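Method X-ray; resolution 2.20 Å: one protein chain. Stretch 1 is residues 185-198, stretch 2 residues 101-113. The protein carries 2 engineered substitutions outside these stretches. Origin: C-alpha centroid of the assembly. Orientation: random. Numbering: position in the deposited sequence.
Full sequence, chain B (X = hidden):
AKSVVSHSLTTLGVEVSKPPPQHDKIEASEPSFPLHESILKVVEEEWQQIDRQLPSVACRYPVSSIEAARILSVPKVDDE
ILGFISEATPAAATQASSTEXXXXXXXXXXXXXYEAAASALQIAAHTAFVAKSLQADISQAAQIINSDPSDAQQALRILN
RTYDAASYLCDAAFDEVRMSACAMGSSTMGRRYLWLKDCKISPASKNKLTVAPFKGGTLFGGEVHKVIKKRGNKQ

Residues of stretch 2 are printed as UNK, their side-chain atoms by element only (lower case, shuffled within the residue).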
# COMPACT_ATOMS: atom_id res chain seq x y z
N GLY B 185 -9.83 3.50 0.47
CA GLY B 185 -11.24 3.55 0.10
C GLY B 185 -11.95 2.26 0.51
O GLY B 185 -13.03 2.30 1.08
N SER B 186 -11.32 1.11 0.27
CA SER B 186 -11.91 -0.18 0.61
C SER B 186 -12.05 -0.35 2.11
O SER B 186 -13.07 -0.85 2.60
CB SER B 186 -11.09 -1.31 0.01
OG SER B 186 -11.09 -1.21 -1.40
N SER B 187 -11.04 0.09 2.85
CA SER B 187 -11.07 0.01 4.30
C SER B 187 -12.28 0.82 4.81
O SER B 187 -13.06 0.35 5.63
CB SER B 187 -9.78 0.57 4.88
OG SER B 187 -9.94 0.92 6.25
N THR B 188 -12.42 2.03 4.27
CA THR B 188 -13.51 2.94 4.63
C THR B 188 -14.87 2.34 4.27
O THR B 188 -15.81 2.44 5.05
CB THR B 188 -13.28 4.31 3.96
OG1 THR B 188 -12.02 4.83 4.42
CG2 THR B 188 -14.39 5.30 4.29
N MSE B 189 -14.98 1.69 3.12
CA MSE B 189 -16.23 1.05 2.72
C MSE B 189 -16.60 -0.04 3.75
O MSE B 189 -17.72 -0.10 4.27
CB MSE B 189 -16.09 0.43 1.33
CG MSE B 189 -17.38 -0.24 0.83
SE MSE B 189 -17.14 -1.44 -0.69
CE MSE B 189 -16.84 -3.07 0.30
N GLY B 190 -15.63 -0.89 4.08
CA GLY B 190 -15.87 -1.93 5.05
C GLY B 190 -16.38 -1.36 6.36
O GLY B 190 -17.36 -1.86 6.92
N ARG B 191 -15.74 -0.29 6.84
CA ARG B 191 -16.13 0.33 8.10
C ARG B 191 -17.48 1.04 8.05
O ARG B 191 -18.16 1.13 9.07
CB ARG B 191 -15.03 1.27 8.64
CG ARG B 191 -13.74 0.52 9.03
CD ARG B 191 -12.62 1.47 9.45
NE ARG B 191 -12.92 2.17 10.70
CZ ARG B 191 -12.82 3.49 10.86
NH1 ARG B 191 -12.45 4.26 9.86
NH2 ARG B 191 -13.06 4.03 12.06
N ARG B 192 -17.86 1.57 6.89
CA ARG B 192 -19.18 2.20 6.78
C ARG B 192 -20.25 1.13 7.04
O ARG B 192 -21.15 1.32 7.85
CB ARG B 192 -19.36 2.83 5.40
CG ARG B 192 -18.67 4.17 5.26
CD ARG B 192 -18.92 4.72 3.89
NE ARG B 192 -18.39 6.07 3.76
CZ ARG B 192 -18.50 6.80 2.66
NH1 ARG B 192 -19.14 6.31 1.62
NH2 ARG B 192 -17.97 8.02 2.60
N TYR B 193 -20.11 -0.04 6.41
CA TYR B 193 -21.06 -1.14 6.61
C TYR B 193 -21.04 -1.60 8.06
O TYR B 193 -22.09 -1.84 8.67
CB TYR B 193 -20.74 -2.33 5.71
CG TYR B 193 -21.21 -2.15 4.28
CD1 TYR B 193 -20.32 -1.77 3.27
CD2 TYR B 193 -22.54 -2.38 3.94
CE1 TYR B 193 -20.76 -1.62 1.95
CE2 TYR B 193 -22.99 -2.24 2.63
CZ TYR B 193 -22.09 -1.86 1.64
OH TYR B 193 -22.52 -1.73 0.34
N LEU B 194 -19.85 -1.67 8.63
CA LEU B 194 -19.71 -2.11 10.00
C LEU B 194 -20.37 -1.19 11.02
O LEU B 194 -21.01 -1.67 11.95
CB LEU B 194 -18.25 -2.29 10.36
CG LEU B 194 -17.99 -2.80 11.77
CD1 LEU B 194 -18.51 -4.25 11.92
CD2 LEU B 194 -16.49 -2.74 12.04
N TRP B 195 -20.18 0.12 10.87
CA TRP B 195 -20.74 1.10 11.79
C TRP B 195 -22.22 1.43 11.59
O TRP B 195 -22.88 1.88 12.53
CB TRP B 195 -19.89 2.37 11.83
CG TRP B 195 -18.64 2.15 12.60
CD1 TRP B 195 -17.42 1.77 12.10
CD2 TRP B 195 -18.50 2.18 14.03
NE1 TRP B 195 -16.54 1.54 13.12
CE2 TRP B 195 -17.17 1.78 14.32
CE3 TRP B 195 -19.36 2.48 15.09
CZ2 TRP B 195 -16.68 1.68 15.62
CZ3 TRP B 195 -18.88 2.39 16.39
CH2 TRP B 195 -17.55 1.99 16.65
N LEU B 196 -22.74 1.23 10.39
CA LEU B 196 -24.15 1.49 10.13
C LEU B 196 -25.05 0.31 10.55
O LEU B 196 -26.24 0.49 10.79
CB LEU B 196 -24.40 1.80 8.65
CG LEU B 196 -23.98 3.18 8.15
CD1 LEU B 196 -24.34 3.29 6.69
CD2 LEU B 196 -24.66 4.28 8.95
N LYS B 197 -24.45 -0.87 10.71
CA LYS B 197 -25.16 -2.09 11.07
C LYS B 197 -26.21 -1.96 12.18
O LYS B 197 -27.37 -2.33 11.99
CB LYS B 197 -24.15 -3.20 11.42
CG LYS B 197 -24.75 -4.59 11.53
CD LYS B 197 -23.68 -5.68 11.67
CE LYS B 197 -22.96 -5.60 13.00
NZ LYS B 197 -21.97 -6.70 13.12
N ASP B 198 -25.79 -1.45 13.34
CA ASP B 198 -26.67 -1.26 14.49
C ASP B 198 -27.04 0.21 14.67
O ASP B 198 -27.34 0.64 15.79
CB ASP B 198 -26.01 -1.78 15.78
CG ASP B 198 -25.59 -3.24 15.69
OD1 ASP B 198 -24.43 -3.53 16.02
OD2 ASP B 198 -26.43 -4.08 15.30
N UNK B 101 -25.41 -10.48 4.28
CA UNK B 101 -25.20 -9.28 3.48
C UNK B 101 -23.99 -8.52 3.93
O UNK B 101 -23.01 -8.38 3.20
c UNK B 101 -26.43 -8.37 3.54
o UNK B 101 -26.71 -7.99 4.88
N UNK B 102 -24.08 -8.03 5.16
CA UNK B 102 -23.01 -7.29 5.78
C UNK B 102 -21.70 -8.06 5.70
O UNK B 102 -20.67 -7.52 5.30
s UNK B 102 -22.21 -5.76 8.01
c UNK B 102 -23.33 -6.97 7.24
N UNK B 103 -21.74 -9.33 6.09
CA UNK B 103 -20.56 -10.18 6.07
C UNK B 103 -19.88 -10.20 4.70
O UNK B 103 -18.67 -10.08 4.61
o UNK B 103 -21.89 -12.72 8.41
o UNK B 103 -21.27 -10.63 8.71
c UNK B 103 -20.92 -11.60 6.53
c UNK B 103 -21.39 -11.65 7.99
N UNK B 104 -20.67 -10.30 3.63
CA UNK B 104 -20.08 -10.31 2.30
C UNK B 104 -19.42 -8.98 1.97
O UNK B 104 -18.37 -8.95 1.32
c UNK B 104 -21.34 -12.17 1.09
c UNK B 104 -20.55 -12.17 -1.29
c UNK B 104 -21.11 -10.67 1.22
c UNK B 104 -21.69 -12.55 -0.35
n UNK B 104 -20.86 -12.42 -2.73
N UNK B 105 -20.02 -7.88 2.43
CA UNK B 105 -19.46 -6.54 2.20
C UNK B 105 -18.14 -6.36 2.94
O UNK B 105 -17.21 -5.75 2.42
n UNK B 105 -23.74 -5.41 1.08
n UNK B 105 -21.71 -5.01 0.55
c UNK B 105 -22.99 -5.65 2.20
c UNK B 105 -20.44 -5.47 2.68
c UNK B 105 -21.70 -5.40 1.87
c UNK B 105 -22.95 -5.02 0.10
N UNK B 106 -18.07 -6.89 4.15
CA UNK B 106 -16.88 -6.79 4.96
C UNK B 106 -15.77 -7.61 4.34
O UNK B 106 -14.64 -7.14 4.22
c UNK B 106 -18.02 -6.96 8.68
c UNK B 106 -18.05 -5.04 7.11
c UNK B 106 -18.19 -6.55 7.23
c UNK B 106 -17.13 -7.26 6.40
N UNK B 107 -16.10 -8.84 3.94
CA UNK B 107 -15.12 -9.73 3.32
C UNK B 107 -14.59 -9.15 2.02
O UNK B 107 -13.40 -9.27 1.72
o UNK B 107 -13.65 -12.22 3.40
o UNK B 107 -14.83 -12.79 1.64
c UNK B 107 -15.72 -11.13 3.09
c UNK B 107 -14.67 -12.13 2.69
N UNK B 108 -15.47 -8.50 1.25
CA UNK B 108 -15.05 -7.89 0.00
C UNK B 108 -14.09 -6.74 0.29
O UNK B 108 -13.04 -6.60 -0.35
c UNK B 108 -15.21 -7.53 -3.03
c UNK B 108 -16.27 -7.35 -0.75
c UNK B 108 -17.21 -6.05 -2.66
c UNK B 108 -15.93 -6.59 -2.04
N UNK B 109 -14.43 -5.92 1.27
CA UNK B 109 -13.58 -4.79 1.62
C UNK B 109 -12.19 -5.26 2.05
O UNK B 109 -11.19 -4.66 1.65
c UNK B 109 -14.20 -3.95 2.70
N UNK B 110 -12.12 -6.31 2.87
CA UNK B 110 -10.83 -6.82 3.34
C UNK B 110 -10.03 -7.47 2.20
O UNK B 110 -8.80 -7.40 2.17
c UNK B 110 -12.27 -8.37 6.64
c UNK B 110 -11.61 -7.27 5.83
c UNK B 110 -10.56 -6.56 6.64
c UNK B 110 -11.01 -7.80 4.51
N UNK B 111 -10.74 -8.11 1.27
CA UNK B 111 -10.10 -8.75 0.12
C UNK B 111 -9.49 -7.69 -0.80
O UNK B 111 -8.37 -7.84 -1.29
c UNK B 111 -11.11 -9.61 -0.66
s UNK B 111 -11.51 -11.22 0.14
N UNK B 112 -10.26 -6.65 -1.05
CA UNK B 112 -9.82 -5.55 -1.89
C UNK B 112 -8.66 -4.85 -1.21
O UNK B 112 -7.71 -4.49 -1.87
n UNK B 112 -15.63 -2.74 -4.10
n UNK B 112 -15.11 -4.60 -5.33
c UNK B 112 -10.98 -4.60 -2.19
n UNK B 112 -13.56 -3.67 -3.88
c UNK B 112 -12.52 -4.63 -4.17
c UNK B 112 -12.07 -5.34 -2.94
c UNK B 112 -14.76 -3.67 -4.44
N UNK B 113 -8.70 -4.73 0.12
CA UNK B 113 -7.59 -4.11 0.84
C UNK B 113 -6.32 -4.93 0.59
O UNK B 113 -5.26 -4.39 0.31
c UNK B 113 -7.86 -4.06 2.35
o UNK B 113 -8.91 -3.15 2.65
O HOH W 1 -20.51 -8.48 11.11
O HOH W 2 -13.97 -1.17 -2.36

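Position 101 carries one carbon and then one oxygen, and neither comes near stretch 1. With a single non-branching carbon before the oxygen it is a serine, Ser101.

Position 102 has one carbon and a sulfur, and the sulfur touches Tyr193 and Lys197, which defines Cys102. Its SG lies 4.0 Å from Tyr193 O and 3.9 Å from Lys197 CD, so the sulfur packs between the Tyr193 carbonyl and the Lys197 side chain.

Position 103 has two carbons, the second bearing two oxygens, and makes no direct contact: a carboxylate one carbon from CB, Asp103. Water 1 links the stretches, donating weakly to Asp103 OD1 (3.3 Å from the water O) and accepting from Lys197 NZ (3.1 Å from the same O).

Position 104 shows four carbons in a row ending in nitrogen, exposed and out of reach, the mark of Lys104.

At 105, one carbon leads to a five-membered ring of three carbons and two nitrogens, and the ring lies flat against the Tyr193 ring. This is His105. The two rings form an offset stack, centroids 3.9 Å apart and planes at 8°. CB sits over the face of the tyrosine ring, 3.7 Å from its centroid and 9° off the normal, while Tyr193 OH lies over a face of the imidazole, 3.3 Å from His105 CE1.

Position 106 has four carbons forked at the second, touching Gly190, Tyr193 and Leu194, hence Leu106. Its CA-to-CB bond points sideways, but the end comes nearer: CD2 is 3.3 Å from Gly190 O and 4.1 Å from Tyr193 CB, and CD1 is 4.3 Å from Leu194 CD1.

Position 107 repeats the two-carbon carboxylate pattern, out of reach, giving Asp107.

Position 108 is again four carbons forked at the second, one branch meeting Met189: Leu108. Its CD2 reaches Met189 CE at 4.2 Å.

At 109 the lone carbon meets Ser186 O, Gly190 CA and Met189 CE, leaving Ala109. That CB is 3.3 Å from Ser186 O, 3.5 Å from Gly190 CA and 3.7 Å from Met189 CE. An ideal CB on Gly190 would fall 2.9 Å from Ala109 CB, a clash, so the absent side chain matters to this fit.

Position 110, another fork of four carbons, points away: Leu110.

Carbon then sulfur at 111, also without contact, gives Cys111.

At 112, three carbons lead to a nitrogen and then a carbon with two more nitrogens, a guanidinium at the end of the chain, which touches Ser186 and Met189: Arg112. Its CB is 3.5 Å from Ser186 OG, and its NH2 is 3.9 Å from Met189 SE. Water 2 accepts from Arg112 NH2 (2.9 Å to the water O) and lies 3.0 Å from Ser186 OG.

Position 113 has one carbon and one oxygen, the oxygen near Ser186: Ser113. OG donates to Ala109 O (2.9 Å) and lies 3.9 Å from Ser186 CB.

The helices run nearly antiparallel, at 164°, with axes approaching to 8.1 Å. CA separations of 5.0 Å for both Ser186–Ala109 and Gly190–Leu106 locate the tight part, where small residues let the backbones close in. The selenomethionine Met189 is a knob among His105, Leu108, Ala109 and Arg112. No clear direct hydrogen bond crosses; packing, one aromatic stack and two bridging waters join the 604 Å² interface.

Stretch 2, residues 101-113: SCDKHLDLALCRS
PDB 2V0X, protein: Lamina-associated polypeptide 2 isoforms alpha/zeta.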